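Local coordinates for protein alpha-1,2-mannosidase (Bacteroides thetaiotaomicron, PDB 2WW2) that hydrolyses alpha-mannosidic linkages with inversion of anomeric configuration, as a calcium-dependent glycoside hydrolase of family 92 from a human gut symbiont, at residues 170-173 and 179-182; 75-80 and 297-302. All coordinates share one frame; numbering follows the deposited sequence.

Interaction 1: 170-173 and 179-182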
loop_
_atom_site.group_PDB
_atom_site.type_symbol
_atom_site.label_atom_id
_atom_site.label_comp_id
_atom_site.label_asym_id
_atom_site.label_seq_id
_atom_site.Cartn_x
_atom_site.Cartn_y
_atom_site.Cartn_z
ATOM N N ARG A 170 33.203 8.413 32.804
ATOM C CA ARG A 170 32.155 9.395 33.070
ATOM C C ARG A 170 31.231 9.635 31.869
ATOM O O ARG A 170 30.295 10.441 31.945
ATOM C CB ARG A 170 32.794 10.711 33.534
ATOM C CG ARG A 170 33.532 10.559 34.849
ATOM C CD ARG A 170 34.125 11.901 35.341
ATOM N NE ARG A 170 34.900 11.696 36.560
ATOM C CZ ARG A 170 36.153 11.242 36.577
ATOM N NH1 ARG A 170 36.782 10.955 35.441
ATOM N NH2 ARG A 170 36.785 11.078 37.732
ATOM N N TYR A 171 31.495 8.939 30.764
ATOM C CA TYR A 171 30.660 9.069 29.583
ATOM C C TYR A 171 29.191 8.883 29.947
ATOM O O TYR A 171 28.839 8.003 30.747
ATOM C CB TYR A 171 31.051 8.036 28.525
ATOM C CG TYR A 171 30.115 8.008 27.326
ATOM C CD1 TYR A 171 30.284 8.889 26.262
ATOM C CD2 TYR A 171 29.064 7.090 27.259
ATOM C CE1 TYR A 171 29.424 8.853 25.160
ATOM C CE2 TYR A 171 28.194 7.049 26.168
ATOM C CZ TYR A 171 28.397 7.931 25.119
ATOM O OH TYR A 171 27.556 7.889 24.053
ATOM N N ASN A 172 28.335 9.718 29.367
ATOM C CA ASN A 172 26.896 9.587 29.602
ATOM C C ASN A 172 26.137 10.363 28.531
ATOM O O ASN A 172 26.734 11.128 27.756
ATOM C CB ASN A 172 26.502 10.109 30.999
ATOM C CG ASN A 172 26.719 11.591 31.146
ATOM O OD1 ASN A 172 25.829 12.393 30.852
ATOM N ND2 ASN A 172 27.898 11.977 31.632
ATOM N N ASN A 173 24.824 10.176 28.501
ATOM C CA ASN A 173 23.977 10.857 27.524
ATOM C C ASN A 173 22.929 11.724 28.218
ATOM O O ASN A 173 21.807 11.903 27.725
ATOM C CB ASN A 173 23.344 9.826 26.599
ATOM C CG ASN A 173 24.308 9.357 25.522
ATOM O OD1 ASN A 173 24.308 9.913 24.439
ATOM N ND2 ASN A 173 25.152 8.348 25.819
ATOM N N ASN A 179 28.421 14.940 39.752
ATOM C CA ASN A 179 29.560 14.182 40.278
ATOM C C ASN A 179 29.585 12.759 39.756
ATOM O O ASN A 179 30.260 11.903 40.320
ATOM C CB ASN A 179 29.551 14.160 41.816
ATOM C CG ASN A 179 28.302 13.497 42.390
ATOM O OD1 ASN A 179 27.404 13.093 41.650
ATOM N ND2 ASN A 179 28.242 13.388 43.714
ATOM N N PHE A 180 28.845 12.516 38.684
ATOM C CA PHE A 180 28.695 11.153 38.164
ATOM C C PHE A 180 30.014 10.500 37.712
ATOM O O PHE A 180 30.836 11.136 37.044
ATOM C CB PHE A 180 27.700 11.150 37.003
ATOM C CG PHE A 180 27.678 9.863 36.248
ATOM C CD1 PHE A 180 26.952 8.777 36.732
ATOM C CD2 PHE A 180 28.403 9.726 35.083
ATOM C CE1 PHE A 180 26.942 7.554 36.046
ATOM C CE2 PHE A 180 28.387 8.507 34.367
ATOM C CZ PHE A 180 27.665 7.420 34.864
ATOM N N ALA A 181 30.178 9.217 38.055
ATOM C CA ALA A 181 31.257 8.367 37.524
ATOM C C ALA A 181 30.955 6.916 37.816
ATOM O O ALA A 181 30.286 6.611 38.809
ATOM C CB ALA A 181 32.603 8.714 38.151
ATOM N N ASN A 182 31.467 6.028 36.957
ATOM C CA ASN A 182 31.536 4.622 37.278
ATOM C C ASN A 182 33.007 4.276 37.579
ATOM O O ASN A 182 33.896 4.550 36.764
ATOM C CB ASN A 182 30.940 3.773 36.133
ATOM C CG ASN A 182 30.986 2.291 36.422
ATOM O OD1 ASN A 182 30.106 1.726 37.109
ATOM N ND2 ASN A 182 32.000 1.639 35.892
HETATM O O HOH W 1 33.218 12.524 38.734
#

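Interaction 2: 75-80 and 297-302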
loop_
_atom_site.group_PDB
_atom_site.type_symbol
_atom_site.label_atom_id
_atom_site.label_comp_id
_atom_site.label_asym_id
_atom_site.label_seq_id
_atom_site.Cartn_x
_atom_site.Cartn_y
_atom_site.Cartn_z
ATOM N N ASN A 75 20.865 5.494 24.588
ATOM C CA ASN A 75 22.315 5.304 24.553
ATOM C C ASN A 75 22.834 4.952 25.963
ATOM O O ASN A 75 22.039 4.579 26.845
ATOM C CB ASN A 75 23.008 6.530 23.879
ATOM C CG ASN A 75 24.357 6.174 23.198
ATOM O OD1 ASN A 75 25.216 5.522 23.794
ATOM N ND2 ASN A 75 24.554 6.664 21.977
ATOM N N ASP A 76 24.146 5.033 26.170
ATOM C CA ASP A 76 24.814 4.377 27.317
ATOM C C ASP A 76 25.329 5.376 28.363
ATOM O O ASP A 76 25.323 6.596 28.131
ATOM C CB ASP A 76 25.987 3.507 26.820
ATOM C CG ASP A 76 26.225 2.262 27.701
ATOM O OD1 ASP A 76 25.599 2.155 28.785
ATOM O OD2 ASP A 76 27.009 1.370 27.285
ATOM N N TYR A 77 25.742 4.857 29.522
ATOM C CA TYR A 77 26.442 5.658 30.535
ATOM C C TYR A 77 27.259 4.674 31.393
ATOM O O TYR A 77 26.968 3.460 31.398
ATOM C CB TYR A 77 25.448 6.454 31.402
ATOM C CG TYR A 77 24.566 5.550 32.235
ATOM C CD1 TYR A 77 24.951 5.161 33.521
ATOM C CD2 TYR A 77 23.379 5.040 31.714
ATOM C CE1 TYR A 77 24.169 4.277 34.277
ATOM C CE2 TYR A 77 22.578 4.164 32.464
ATOM C CZ TYR A 77 22.990 3.786 33.738
ATOM O OH TYR A 77 22.222 2.926 34.472
ATOM N N GLY A 78 28.271 5.187 32.087
ATOM C CA GLY A 78 29.096 4.406 33.019
ATOM C C GLY A 78 29.680 3.201 32.319
ATOM O O GLY A 78 29.638 2.108 32.861
ATOM N N THR A 79 30.219 3.401 31.118
ATOM C CA THR A 79 30.655 2.279 30.268
ATOM C C THR A 79 32.162 2.316 30.002
ATOM O O THR A 79 32.750 3.394 29.833
ATOM C CB THR A 79 29.831 2.229 28.921
ATOM O OG1 THR A 79 30.195 1.079 28.152
ATOM C CG2 THR A 79 30.030 3.487 28.066
ATOM N N PHE A 80 32.786 1.132 29.999
ATOM C CA PHE A 80 34.178 0.984 29.599
ATOM C C PHE A 80 34.284 -0.346 28.866
ATOM O O PHE A 80 33.304 -1.113 28.841
ATOM C CB PHE A 80 35.133 1.078 30.811
ATOM C CG PHE A 80 35.096 -0.104 31.738
ATOM C CD1 PHE A 80 35.995 -1.152 31.581
ATOM C CD2 PHE A 80 34.205 -0.150 32.808
ATOM C CE1 PHE A 80 35.980 -2.249 32.445
ATOM C CE2 PHE A 80 34.197 -1.260 33.676
ATOM C CZ PHE A 80 35.076 -2.305 33.484
ATOM N N PHE A 297 15.560 -5.655 32.659
ATOM C CA PHE A 297 15.308 -4.250 33.069
ATOM C C PHE A 297 14.014 -4.171 33.878
ATOM O O PHE A 297 13.149 -5.027 33.736
ATOM C CB PHE A 297 15.125 -3.342 31.836
ATOM C CG PHE A 297 16.302 -3.323 30.891
ATOM C CD1 PHE A 297 17.284 -2.341 31.015
ATOM C CD2 PHE A 297 16.400 -4.246 29.864
ATOM C CE1 PHE A 297 18.362 -2.286 30.135
ATOM C CE2 PHE A 297 17.486 -4.216 28.967
ATOM C CZ PHE A 297 18.468 -3.237 29.107
ATOM N N PRO A 298 13.876 -3.156 34.747
ATOM C CA PRO A 298 14.926 -2.183 35.044
ATOM C C PRO A 298 16.046 -2.842 35.837
ATOM O O PRO A 298 15.826 -3.853 36.527
ATOM C CB PRO A 298 14.198 -1.138 35.906
ATOM C CG PRO A 298 13.146 -1.965 36.655
ATOM C CD PRO A 298 12.664 -2.946 35.567
ATOM N N ARG A 299 17.242 -2.271 35.776
ATOM C CA ARG A 299 18.362 -2.836 36.524
ATOM C C ARG A 299 18.371 -2.358 37.973
ATOM O O ARG A 299 17.960 -1.216 38.289
ATOM C CB ARG A 299 19.706 -2.488 35.867
ATOM C CG ARG A 299 20.119 -1.003 36.053
ATOM C CD ARG A 299 21.484 -0.730 35.376
ATOM N NE ARG A 299 21.350 -0.859 33.923
ATOM C CZ ARG A 299 21.634 -1.958 33.229
ATOM N NH1 ARG A 299 22.128 -3.047 33.825
ATOM N NH2 ARG A 299 21.444 -1.961 31.920
ATOM N N GLU A 300 18.822 -3.243 38.860
ATOM C CA GLU A 300 19.160 -2.857 40.236
ATOM C C GLU A 300 20.267 -1.807 40.133
ATOM O O GLU A 300 21.185 -1.957 39.333
ATOM C CB GLU A 300 19.659 -4.078 41.024
ATOM C CG GLU A 300 18.616 -5.205 41.098
ATOM C CD GLU A 300 19.185 -6.562 41.507
ATOM O OE1 GLU A 300 20.418 -6.686 41.707
ATOM O OE2 GLU A 300 18.382 -7.515 41.597
ATOM N N PHE A 301 20.164 -0.737 40.919
ATOM C CA PHE A 301 21.180 0.310 40.916
ATOM C C PHE A 301 21.769 0.483 42.328
ATOM O O PHE A 301 22.409 1.499 42.650
ATOM C CB PHE A 301 20.558 1.616 40.418
ATOM C CG PHE A 301 21.546 2.553 39.786
ATOM C CD1 PHE A 301 22.110 2.255 38.553
ATOM C CD2 PHE A 301 21.896 3.747 40.414
ATOM C CE1 PHE A 301 23.033 3.133 37.961
ATOM C CE2 PHE A 301 22.798 4.630 39.814
ATOM C CZ PHE A 301 23.374 4.303 38.583
ATOM N N TYR A 302 21.541 -0.520 43.171
ATOM C CA TYR A 302 22.070 -0.520 44.524
ATOM C C TYR A 302 23.192 -1.545 44.658
ATOM O O TYR A 302 23.391 -2.426 43.779
ATOM C CB TYR A 302 20.966 -0.800 45.555
ATOM C CG TYR A 302 20.182 -2.080 45.321
ATOM C CD1 TYR A 302 20.561 -3.279 45.924
ATOM C CD2 TYR A 302 19.064 -2.084 44.501
ATOM C CE1 TYR A 302 19.846 -4.451 45.707
ATOM C CE2 TYR A 302 18.339 -3.250 44.278
ATOM C CZ TYR A 302 18.732 -4.418 44.885
ATOM O OH TYR A 302 18.002 -5.553 44.662
#

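Interaction 1: 170-173 and 179-182
Phe180 presses the edge of its ring against the backbone at the start of 170-173: CE2 lies 3.6 Å from Arg170 O and 3.7 Å from Tyr171 O, both at the ring edge, near its plane. The side chain reaches this place because CG stands anti to the backbone N of Phe180 (chi1 169°). Arg170 O also accepts a hydrogen bond from Asn172 ND2 (2.9 Å), which approaches nearly along the carbonyl axis, so one oxygen meets a ring edge and an amide N-H. This is the buried side, where the Phe180 side chain also packs on Phe237. The two segments are the feet of the long loop that joins antiparallel neighbours 164-169 and 182-188 in the N-terminal domain, and no direct hydrogen bond links them. CG of the extended, partly exposed Arg170 chain rests 3.5 Å from Phe180 O and 3.9 Å from Ala181 CB. Farther out the contact loosens into a water bridge: the water accepts from Arg170 NE (2.9 Å) and donates to Phe180 O (3.2 Å), while Arg170 NH1 bonds to Gly153 O. An alanine here is likely to leave that water without its NE donor and Gly153 O without its guanidinium partner, and to open a gap beside the Ala181 methyl and Phe180 O.

Interaction 2: 75-80 and 297-302
The interface between the N-terminal and catalytic domains of this family 92 enzyme includes a buried meeting of the loop before strand 80-86 with strand 299-304, made almost wholly by one tyrosine. Tyr77 OH lies 3.6 Å from Phe301 CE1 and 3.8 Å from Arg299 CD, and Tyr77 ring carbon CE1, ortho to the hydroxyl, is 4.0 Å from Phe301 CE1. Phe301 CE1 sits near the plane of the Tyr77 ring, so the two aromatic side chains arrive from opposite directions and Phe301 meets the edge of the Tyr77 ring. The Arg299 side chain passes the Tyr77 hydroxyl heading the opposite way, its guanidinium plane turned 75° from the phenol ring. Strand 299-304 belongs to a small antiparallel sheet of the catalytic domain, where it pairs with 326-330; the latter strand supplies Asp328, whose OD2 is hydrogen-bonded to Tyr77 OH and salt-bridged to Arg299 NE. The carboxylate thus takes polar groups from both domains, whereas the segments themselves meet by van der Waals contact, with no hydrogen bond directly between them. On the loop side, Tyr77 CG lies between the backbone N and carbonyl carbon (chi1 65°), a torsion that sends the ring toward strand 299-304 and brings OH to Phe301 and Arg299. Tyr77 N donates to Asp76 OD1 (2.8 Å), meeting that oxygen from above the carboxylate plane, 36° out of it. A salt bridge from Asp76 OD2 to Arg65 and a hydrogen bond to Thr67 probably help to fix this carboxylate. The Tyr77 side chain also touches Thr327 of strand 326-330 and the loop residues Ser372 and Pro373.

The centres of the two interactions lie about 11 Å apart, on the same side of the chain's centre. Along the sequence, 75-80 comes first, then both segments of interaction 1, and last 297-302, so interaction 1 falls wholly within the span that interaction 2 closes. Residues 75-80 and both segments of interaction 1 belong to the N-terminal domain; 297-302 alone is from the catalytic domain. The two sites touch directly: Asn173 ND2 is 2.9 Å from Asp76 O, and Gly78 N is 3.2 Å from Tyr171 O, both probable hydrogen bonds. The loop after strand 164-169 therefore backs the 75-80 loop, which in turn faces the catalytic domain.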